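Local coordinates for protein NH(3)-dependent NAD(+) synthetase (Francisella tularensis subsp. holarctica LVS, PDB 3FIU) that belongs to the NAD synthase family of the HUP clan and holds adenosine monophosphate, pyrophosphate and magnesium in its pocket, at residues Met25-Glu30 and Asn136-Gly141; Cys146-Gly151 and His239-Ala244; Met150-Lys155 and Asp204-Thr209. All coordinates share one frame; numbering follows the deposited sequence.

In the fold
After helix 9-25 the chain runs through Met25-Glu30 into strand 31-35, and contact 1 closes this excursion when Asn136-Gly141 returns beside it as an edge strand of the parallel sheet. Contact 1 is complete before the others open. Helix 145-150 follows directly, and its C-terminal end starts both remaining contacts, which share Met150 and Gly151. Contact 3 closes first, at the end of helix 202-206, within the longer loop that contact 2 closes at helix 238-241. Contact 1 belongs to the sheet, its centre about 22 Å and 28 Å from the centres of contacts 2 and 3, which tie the end of helix 145-150 and the loop after it to helices 238-241 and 202-206.

Contact 1 (Met25-Glu30 and Asn136-Gly141); sequences MNYPAE and NRIVIG
Arg137 NH1 is held by two hydrogen bonds, given to Phe32 O and Thr57 OG1, consistent with a guanidinium fixed so that NE faces a water lying in its plane. That water accepts from Arg137 NE at 2.8 Å and donates to Glu30 OE1, so the two opposite charges meet through solvent and not directly. The direct polar link is Glu30 N to Asn136 O, 2.8 Å and nearly straight (165° at the hydrogen), reaching the carbonyl almost along its C=O axis. Asn136 has positive phi, having just left helix 113-135, and its side chain crosses that of Glu30 at about a right angle. Farther along the strand, Ile138 holds CG1 in the crowded position between N and the carbonyl carbon (chi1 56°). CG2 of Ile138 then sits over the centre of one face of the Tyr27 ring, a CH-pi contact 3.5 Å from CG2 to the ring centroid. The same Ile138 CG2 touches Ala29 CB at 3.7 Å. Tyr27 also stacks on His239 of the second subunit. Strand 137-139 continues the pairing by bonding to strand 31-35 through Ile138, while helix 113-135 packs against Val139 and helix 40-51 against Ile140.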
loop_
_atom_site.group_PDB
_atom_site.type_symbol
_atom_site.label_atom_id
_atom_site.label_comp_id
_atom_site.label_asym_id
_atom_site.label_seq_id
_atom_site.Cartn_x
_atom_site.Cartn_y
_atom_site.Cartn_z
ATOM N N MET A 25 21.570 -4.845 -2.136
ATOM C CA MET A 25 22.426 -5.871 -1.532
ATOM C C MET A 25 22.032 -6.154 -0.079
ATOM O O MET A 25 21.810 -7.314 0.292
ATOM C CB MET A 25 23.899 -5.437 -1.584
ATOM C CG MET A 25 24.505 -5.429 -2.974
ATOM S SD MET A 25 24.376 -7.053 -3.737
ATOM C CE MET A 25 25.500 -7.990 -2.682
ATOM N N ASN A 26 21.927 -5.095 0.726
ATOM C CA ASN A 26 21.648 -5.228 2.156
ATOM C C ASN A 26 20.194 -5.528 2.503
ATOM O O ASN A 26 19.876 -5.756 3.668
ATOM C CB ASN A 26 22.089 -3.976 2.928
ATOM C CG ASN A 26 23.603 -3.768 2.912
ATOM O OD1 ASN A 26 24.085 -2.632 3.058
ATOM N ND2 ASN A 26 24.360 -4.864 2.734
ATOM N N TYR A 27 19.313 -5.527 1.503
ATOM C CA TYR A 27 17.873 -5.600 1.767
ATOM C C TYR A 27 17.446 -6.875 2.504
ATOM O O TYR A 27 16.753 -6.785 3.504
ATOM C CB TYR A 27 17.063 -5.415 0.490
ATOM C CG TYR A 27 15.631 -4.988 0.737
ATOM C CD1 TYR A 27 15.323 -3.653 0.972
ATOM C CD2 TYR A 27 14.578 -5.925 0.708
ATOM C CE1 TYR A 27 14.002 -3.234 1.172
ATOM C CE2 TYR A 27 13.245 -5.512 0.906
ATOM C CZ TYR A 27 12.975 -4.162 1.132
ATOM O OH TYR A 27 11.676 -3.736 1.334
ATOM N N PRO A 28 17.852 -8.067 2.023
ATOM C CA PRO A 28 18.568 -8.470 0.809
ATOM C C PRO A 28 17.656 -8.716 -0.381
ATOM O O PRO A 28 16.538 -9.213 -0.213
ATOM C CB PRO A 28 19.191 -9.802 1.217
ATOM C CG PRO A 28 18.171 -10.393 2.124
ATOM C CD PRO A 28 17.608 -9.228 2.908
ATOM N N ALA A 29 18.152 -8.392 -1.580
ATOM C CA ALA A 29 17.431 -8.659 -2.833
ATOM C C ALA A 29 18.442 -8.827 -3.964
ATOM O O ALA A 29 19.594 -8.435 -3.815
ATOM C CB ALA A 29 16.453 -7.500 -3.171
ATOM N N GLU A 30 18.006 -9.371 -5.097
ATOM C CA GLU A 30 18.914 -9.574 -6.225
ATOM C C GLU A 30 18.969 -8.342 -7.169
ATOM O O GLU A 30 19.949 -8.146 -7.907
ATOM C CB GLU A 30 18.535 -10.863 -6.971
ATOM C CG GLU A 30 18.804 -12.141 -6.151
ATOM C CD GLU A 30 18.100 -13.383 -6.702
ATOM O OE1 GLU A 30 17.914 -13.501 -7.942
ATOM O OE2 GLU A 30 17.736 -14.253 -5.877
ATOM N N ASN A 136 12.741 -12.109 -6.562
ATOM C CA ASN A 136 13.525 -11.489 -5.458
ATOM C C ASN A 136 14.077 -10.098 -5.794
ATOM O O ASN A 136 15.278 -9.849 -5.688
ATOM C CB ASN A 136 14.664 -12.413 -4.956
ATOM C CG ASN A 136 15.305 -11.924 -3.647
ATOM O OD1 ASN A 136 16.518 -12.058 -3.453
ATOM N ND2 ASN A 136 14.499 -11.352 -2.757
ATOM N N ARG A 137 13.195 -9.197 -6.215
ATOM C CA ARG A 137 13.589 -7.820 -6.504
ATOM C C ARG A 137 13.017 -6.882 -5.475
ATOM O O ARG A 137 12.085 -7.248 -4.766
ATOM C CB ARG A 137 13.055 -7.373 -7.880
ATOM C CG ARG A 137 13.479 -8.286 -9.057
ATOM C CD ARG A 137 14.997 -8.302 -9.307
ATOM N NE ARG A 137 15.314 -9.217 -10.410
ATOM C CZ ARG A 137 15.241 -8.895 -11.701
ATOM N NH1 ARG A 137 14.909 -7.649 -12.074
ATOM N NH2 ARG A 137 15.525 -9.809 -12.631
ATOM N N ILE A 138 13.542 -5.664 -5.409
ATOM C CA ILE A 138 12.824 -4.608 -4.688
ATOM C C ILE A 138 12.180 -3.607 -5.646
ATOM O O ILE A 138 12.684 -3.406 -6.743
ATOM C CB ILE A 138 13.667 -3.910 -3.612
ATOM C CG1 ILE A 138 14.970 -3.313 -4.189
ATOM C CG2 ILE A 138 13.943 -4.890 -2.510
ATOM C CD1 ILE A 138 15.722 -2.414 -3.146
ATOM N N VAL A 139 11.067 -3.003 -5.221
ATOM C CA VAL A 139 10.284 -2.116 -6.076
ATOM C C VAL A 139 10.765 -0.692 -5.879
ATOM O O VAL A 139 10.694 -0.131 -4.767
ATOM C CB VAL A 139 8.754 -2.187 -5.732
ATOM C CG1 VAL A 139 7.972 -1.169 -6.582
ATOM C CG2 VAL A 139 8.238 -3.582 -5.939
ATOM N N ILE A 140 11.251 -0.096 -6.958
ATOM C CA ILE A 140 11.675 1.299 -6.925
ATOM C C ILE A 140 10.488 2.226 -7.118
ATOM O O ILE A 140 9.818 2.173 -8.174
ATOM C CB ILE A 140 12.676 1.596 -8.035
ATOM C CG1 ILE A 140 13.946 0.772 -7.835
ATOM C CG2 ILE A 140 12.952 3.146 -8.049
ATOM C CD1 ILE A 140 14.988 0.941 -8.920
ATOM N N GLY A 141 10.216 3.075 -6.125
ATOM C CA GLY A 141 9.198 4.115 -6.259
ATOM C C GLY A 141 9.829 5.380 -6.838
ATOM O O GLY A 141 10.993 5.666 -6.590
HETATM O O HOH W 1 16.338 -11.742 -9.803
#

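Contact 2 (Cys146-Gly151 and His239-Ala244); sequences CEWYMG and HKRKLA. With MG (magnesium ion), chain E.
Arg241 and Trp148 slide past each other in opposite directions at the C-terminal end of helix 145-150. The indole leaves its helix with CG anti to the backbone N (chi1 -157°), and Arg241 lays its aliphatic stem across one face. Arg241 CG lies 3.9 Å from the centroid of the five-membered ring, a CH-pi contact displaced toward the rim, and it comes to 3.6 Å from Trp148 NE1. The stem is extended up to CD and then bends sharply (chi3 -76°), which swings the guanidinium off the indole to stand 74° from its plane. Arg241 NH1 thereby donates to Trp148 O at 3.1 Å, a bent bond. Trp148 O also receives Gly151 N at 3.0 Å, within the Schellman motif that ends the helix at Gly151. The strongest polar partner of Arg241 is Ser237 OG, which also bonds NH1, and His234 O takes NH2. Lys240 has its own kink at chi3, where it turns so that NZ donates to Gly151 O, 3.0 Å away and in the carbonyl plane, with Phe153 O also close by; its charge also meets the Phe153 ring as a cation-pi pair, and that ring stacks on Trp148. Away from this interface, Glu147 extends its chain to bind magnesium through OE1 at 2.2 Å; OE2 accepts from a water on the same metal, and Asp41 is another ligand. Two cationic side chains thus meet carbonyls at the C-terminal end of a helix, where the helix dipole probably stabilises the two positive charges.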
loop_
_atom_site.group_PDB
_atom_site.type_symbol
_atom_site.label_atom_id
_atom_site.label_comp_id
_atom_site.label_asym_id
_atom_site.label_seq_id
_atom_site.Cartn_x
_atom_site.Cartn_y
_atom_site.Cartn_z
ATOM N N CYS A 146 8.753 17.121 -5.123
ATOM C CA CYS A 146 7.508 17.858 -5.449
ATOM C C CYS A 146 6.247 17.019 -5.256
ATOM O O CYS A 146 5.311 17.424 -4.541
ATOM C CB CYS A 146 7.528 18.406 -6.869
ATOM S SG CYS A 146 8.953 19.475 -7.252
ATOM N N GLU A 147 6.206 15.857 -5.916
ATOM C CA GLU A 147 5.090 14.924 -5.734
ATOM C C GLU A 147 4.893 14.562 -4.270
ATOM O O GLU A 147 3.759 14.580 -3.771
ATOM C CB GLU A 147 5.297 13.670 -6.577
ATOM C CG GLU A 147 5.553 14.004 -8.010
ATOM C CD GLU A 147 6.031 12.798 -8.830
ATOM O OE1 GLU A 147 5.480 12.625 -9.921
ATOM O OE2 GLU A 147 6.896 12.024 -8.381
ATOM N N TRP A 148 5.988 14.254 -3.585
ATOM C CA TRP A 148 5.921 13.935 -2.169
ATOM C C TRP A 148 5.249 15.078 -1.351
ATOM O O TRP A 148 4.211 14.882 -0.677
ATOM C CB TRP A 148 7.308 13.554 -1.620
ATOM C CG TRP A 148 7.172 12.701 -0.375
ATOM C CD1 TRP A 148 7.486 13.053 0.909
ATOM C CD2 TRP A 148 6.619 11.369 -0.303
ATOM N NE1 TRP A 148 7.186 12.013 1.771
ATOM C CE2 TRP A 148 6.663 10.970 1.049
ATOM C CE3 TRP A 148 6.113 10.470 -1.262
ATOM C CZ2 TRP A 148 6.222 9.716 1.477
ATOM C CZ3 TRP A 148 5.656 9.207 -0.830
ATOM C CH2 TRP A 148 5.713 8.853 0.531
ATOM N N TYR A 149 5.809 16.277 -1.454
ATOM C CA TYR A 149 5.252 17.428 -0.738
ATOM C C TYR A 149 3.796 17.740 -1.080
ATOM O O TYR A 149 2.996 18.109 -0.197
ATOM C CB TYR A 149 6.122 18.692 -0.935
ATOM C CG TYR A 149 5.762 19.774 0.064
ATOM C CD1 TYR A 149 6.371 19.822 1.322
ATOM C CD2 TYR A 149 4.786 20.722 -0.233
ATOM C CE1 TYR A 149 6.012 20.820 2.261
ATOM C CE2 TYR A 149 4.435 21.733 0.692
ATOM C CZ TYR A 149 5.039 21.753 1.933
ATOM O OH TYR A 149 4.677 22.741 2.835
ATOM N N MET A 150 3.446 17.626 -2.355
ATOM C CA MET A 150 2.103 17.959 -2.793
ATOM C C MET A 150 1.128 16.795 -2.511
ATOM O O MET A 150 -0.080 16.919 -2.725
ATOM C CB MET A 150 2.111 18.303 -4.275
ATOM C CG MET A 150 3.010 19.498 -4.636
ATOM S SD MET A 150 2.191 21.015 -4.076
ATOM C CE MET A 150 0.982 21.237 -5.379
ATOM N N GLY A 151 1.669 15.676 -2.032
ATOM C CA GLY A 151 0.916 14.413 -2.009
ATOM C C GLY A 151 0.287 14.066 -3.365
ATOM O O GLY A 151 -0.837 13.524 -3.406
ATOM N N HIS A 239 -1.706 12.617 5.837
ATOM C CA HIS A 239 -1.686 11.190 6.207
ATOM C C HIS A 239 -1.113 10.283 5.117
ATOM O O HIS A 239 -0.645 9.181 5.410
ATOM C CB HIS A 239 -3.067 10.733 6.664
ATOM C CG HIS A 239 -3.556 11.460 7.879
ATOM N ND1 HIS A 239 -4.561 12.403 7.832
ATOM C CD2 HIS A 239 -3.138 11.421 9.168
ATOM C CE1 HIS A 239 -4.762 12.891 9.045
ATOM N NE2 HIS A 239 -3.906 12.318 9.872
ATOM N N LYS A 240 -1.096 10.770 3.875
ATOM C CA LYS A 240 -0.491 10.029 2.747
ATOM C C LYS A 240 0.993 9.787 2.911
ATOM O O LYS A 240 1.536 8.862 2.317
ATOM C CB LYS A 240 -0.710 10.757 1.420
ATOM C CG LYS A 240 -2.107 10.642 0.910
ATOM C CD LYS A 240 -2.389 11.607 -0.225
ATOM C CE LYS A 240 -2.307 10.923 -1.542
ATOM N NZ LYS A 240 -2.997 11.686 -2.574
ATOM N N ARG A 241 1.663 10.632 3.685
ATOM C CA ARG A 241 3.102 10.495 3.823
ATOM C C ARG A 241 3.510 9.588 4.975
ATOM O O ARG A 241 4.558 8.942 4.891
ATOM C CB ARG A 241 3.795 11.860 3.916
ATOM C CG ARG A 241 3.747 12.615 2.588
ATOM C CD ARG A 241 4.304 14.052 2.649
ATOM N NE ARG A 241 3.381 14.996 3.281
ATOM C CZ ARG A 241 2.333 15.575 2.702
ATOM N NH1 ARG A 241 2.011 15.343 1.435
ATOM N NH2 ARG A 241 1.582 16.399 3.416
ATOM N N LYS A 242 2.668 9.505 6.006
ATOM C CA LYS A 242 3.024 8.854 7.285
ATOM C C LYS A 242 2.454 7.453 7.422
ATOM O O LYS A 242 1.561 7.067 6.688
ATOM C CB LYS A 242 2.500 9.684 8.475
ATOM C CG LYS A 242 2.832 11.180 8.454
ATOM C CD LYS A 242 4.342 11.451 8.331
ATOM C CE LYS A 242 4.681 12.938 8.560
ATOM N NZ LYS A 242 5.664 13.478 7.549
ATOM N N LEU A 243 2.956 6.718 8.412
ATOM C CA LEU A 243 2.433 5.415 8.748
ATOM C C LEU A 243 1.055 5.611 9.343
ATOM O O LEU A 243 0.700 6.723 9.738
ATOM C CB LEU A 243 3.356 4.705 9.736
ATOM C CG LEU A 243 4.740 4.277 9.220
ATOM C CD1 LEU A 243 5.588 3.788 10.374
ATOM C CD2 LEU A 243 4.622 3.192 8.158
ATOM N N ALA A 244 0.278 4.527 9.369
ATOM C CA ALA A 244 -1.064 4.527 9.944
ATOM C C ALA A 244 -1.054 5.006 11.399
ATOM O O ALA A 244 -0.079 4.731 12.149
ATOM C CB ALA A 244 -1.652 3.125 9.850
HETATM MG MG MG E . 5.991 11.206 -11.521
HETATM O O HOH W 2 6.583 9.857 -9.828
#

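Contact 3 (Met150-Lys155 and Asp204-Thr209); sequences MGYFTK and DEMGVT
Met206 carries this contact along the length of its side chain. Met206 CB lies 4.1 Å from the methyl CE of Met150. Next, Met206 CG comes 3.6 Å from Tyr152 CD1, reaching the ring obliquely. The chain is extended through chi2, so Met206 SD continues on to the rim of the ring, in its plane and 5.1 Å from the Tyr152 centroid: a Met-aromatic contact at the edge. Met206 SD also touches Met150 CE at 3.8 Å. A last bend at chi3 (-60°) directs the tip, CE, off the ring edge, and Met206 also touches Trp233 and Ile213. Met150, doubly bent, ends tip to tip against Val208, with CE 3.7 Å from CG1. Tyr152, at the centre of an inverse gamma turn, has CG anti to its backbone N and crosses Glu205 at about a right angle, with OH 3.5 Å from Glu205 CG. The carboxylate itself is bonded to Gln200 through OE1. Tyr152 lies close to the bound sodium ion and adenosine monophosphate, and touches Ala194, one of the residues of the nucleotide pocket. The contact is largely apolar, from methyl, methylene, sulfur and ring atoms, so cohesion here rests on dispersion and shape.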
loop_
_atom_site.group_PDB
_atom_site.type_symbol
_atom_site.label_atom_id
_atom_site.label_comp_id
_atom_site.label_asym_id
_atom_site.label_seq_id
_atom_site.Cartn_x
_atom_site.Cartn_y
_atom_site.Cartn_z
ATOM N N MET A 150 3.446 17.626 -2.355
ATOM C CA MET A 150 2.103 17.959 -2.793
ATOM C C MET A 150 1.128 16.795 -2.511
ATOM O O MET A 150 -0.080 16.919 -2.725
ATOM C CB MET A 150 2.111 18.303 -4.275
ATOM C CG MET A 150 3.010 19.498 -4.636
ATOM S SD MET A 150 2.191 21.015 -4.076
ATOM C CE MET A 150 0.982 21.237 -5.379
ATOM N N GLY A 151 1.669 15.676 -2.032
ATOM C CA GLY A 151 0.916 14.413 -2.009
ATOM C C GLY A 151 0.287 14.066 -3.365
ATOM O O GLY A 151 -0.837 13.524 -3.406
ATOM N N TYR A 152 0.988 14.362 -4.474
ATOM C CA TYR A 152 0.473 14.034 -5.806
ATOM C C TYR A 152 0.926 12.613 -6.170
ATOM O O TYR A 152 1.823 12.400 -7.025
ATOM C CB TYR A 152 0.898 15.058 -6.893
ATOM C CG TYR A 152 0.042 14.989 -8.164
ATOM C CD1 TYR A 152 0.048 16.014 -9.108
ATOM C CD2 TYR A 152 -0.786 13.883 -8.417
ATOM C CE1 TYR A 152 -0.743 15.939 -10.278
ATOM C CE2 TYR A 152 -1.569 13.797 -9.574
ATOM C CZ TYR A 152 -1.544 14.825 -10.504
ATOM O OH TYR A 152 -2.343 14.711 -11.638
ATOM N N PHE A 153 0.321 11.665 -5.469
ATOM C CA PHE A 153 0.546 10.241 -5.661
ATOM C C PHE A 153 -0.608 9.506 -4.997
ATOM O O PHE A 153 -1.322 10.071 -4.160
ATOM C CB PHE A 153 1.906 9.789 -5.093
ATOM C CG PHE A 153 2.062 9.997 -3.601
ATOM C CD1 PHE A 153 1.565 9.051 -2.683
ATOM C CD2 PHE A 153 2.741 11.112 -3.110
ATOM C CE1 PHE A 153 1.733 9.232 -1.289
ATOM C CE2 PHE A 153 2.911 11.310 -1.729
ATOM C CZ PHE A 153 2.393 10.360 -0.813
ATOM N N THR A 154 -0.819 8.256 -5.405
ATOM C CA THR A 154 -1.881 7.440 -4.828
ATOM C C THR A 154 -1.345 6.704 -3.614
ATOM O O THR A 154 -0.307 6.009 -3.693
ATOM C CB THR A 154 -2.378 6.378 -5.862
ATOM O OG1 THR A 154 -2.863 7.031 -7.043
ATOM C CG2 THR A 154 -3.515 5.520 -5.242
ATOM N N LYS A 155 -2.038 6.823 -2.480
ATOM C CA LYS A 155 -1.654 6.071 -1.289
ATOM C C LYS A 155 -1.789 4.578 -1.588
ATOM O O LYS A 155 -2.851 4.146 -2.012
ATOM C CB LYS A 155 -2.577 6.421 -0.110
ATOM C CG LYS A 155 -2.032 6.007 1.244
ATOM C CD LYS A 155 -3.032 6.433 2.342
ATOM C CE LYS A 155 -2.401 6.323 3.718
ATOM N NZ LYS A 155 -3.314 6.878 4.800
ATOM N N ASP A 204 -1.375 21.805 -14.809
ATOM C CA ASP A 204 -2.791 22.172 -14.952
ATOM C C ASP A 204 -3.595 21.603 -13.809
ATOM O O ASP A 204 -4.550 22.220 -13.330
ATOM C CB ASP A 204 -3.399 21.581 -16.226
ATOM C CG ASP A 204 -3.216 22.455 -17.439
ATOM O OD1 ASP A 204 -2.315 23.323 -17.454
ATOM O OD2 ASP A 204 -3.993 22.257 -18.403
ATOM N N GLU A 205 -3.242 20.390 -13.403
ATOM C CA GLU A 205 -3.983 19.701 -12.365
ATOM C C GLU A 205 -3.768 20.377 -11.023
ATOM O O GLU A 205 -4.721 20.639 -10.284
ATOM C CB GLU A 205 -3.535 18.244 -12.301
ATOM C CG GLU A 205 -4.619 17.331 -11.852
ATOM C CD GLU A 205 -5.615 17.006 -12.959
ATOM O OE1 GLU A 205 -5.935 15.815 -13.100
ATOM O OE2 GLU A 205 -6.078 17.918 -13.682
ATOM N N MET A 206 -2.510 20.667 -10.714
ATOM C CA MET A 206 -2.182 21.277 -9.436
ATOM C C MET A 206 -2.534 22.772 -9.385
ATOM O O MET A 206 -2.748 23.296 -8.298
ATOM C CB MET A 206 -0.710 21.087 -9.101
ATOM C CG MET A 206 -0.281 19.624 -8.954
ATOM S SD MET A 206 1.468 19.467 -8.670
ATOM C CE MET A 206 2.196 20.213 -10.118
ATOM N N GLY A 207 -2.593 23.435 -10.548
ATOM C CA GLY A 207 -2.770 24.904 -10.618
ATOM C C GLY A 207 -1.511 25.698 -10.268
ATOM O O GLY A 207 -1.565 26.891 -9.939
ATOM N N VAL A 208 -0.367 25.037 -10.354
ATOM C CA VAL A 208 0.903 25.597 -9.894
ATOM C C VAL A 208 1.995 24.886 -10.659
ATOM O O VAL A 208 1.863 23.694 -10.947
ATOM C CB VAL A 208 1.057 25.513 -8.347
ATOM C CG1 VAL A 208 1.114 24.063 -7.832
ATOM C CG2 VAL A 208 2.266 26.270 -7.871
ATOM N N THR A 209 3.035 25.615 -11.043
ATOM C CA THR A 209 4.074 25.050 -11.894
ATOM C C THR A 209 5.112 24.327 -11.051
ATOM O O THR A 209 5.253 24.584 -9.837
ATOM C CB THR A 209 4.799 26.137 -12.730
ATOM O OG1 THR A 209 5.535 26.995 -11.849
ATOM C CG2 THR A 209 3.826 26.947 -13.561
#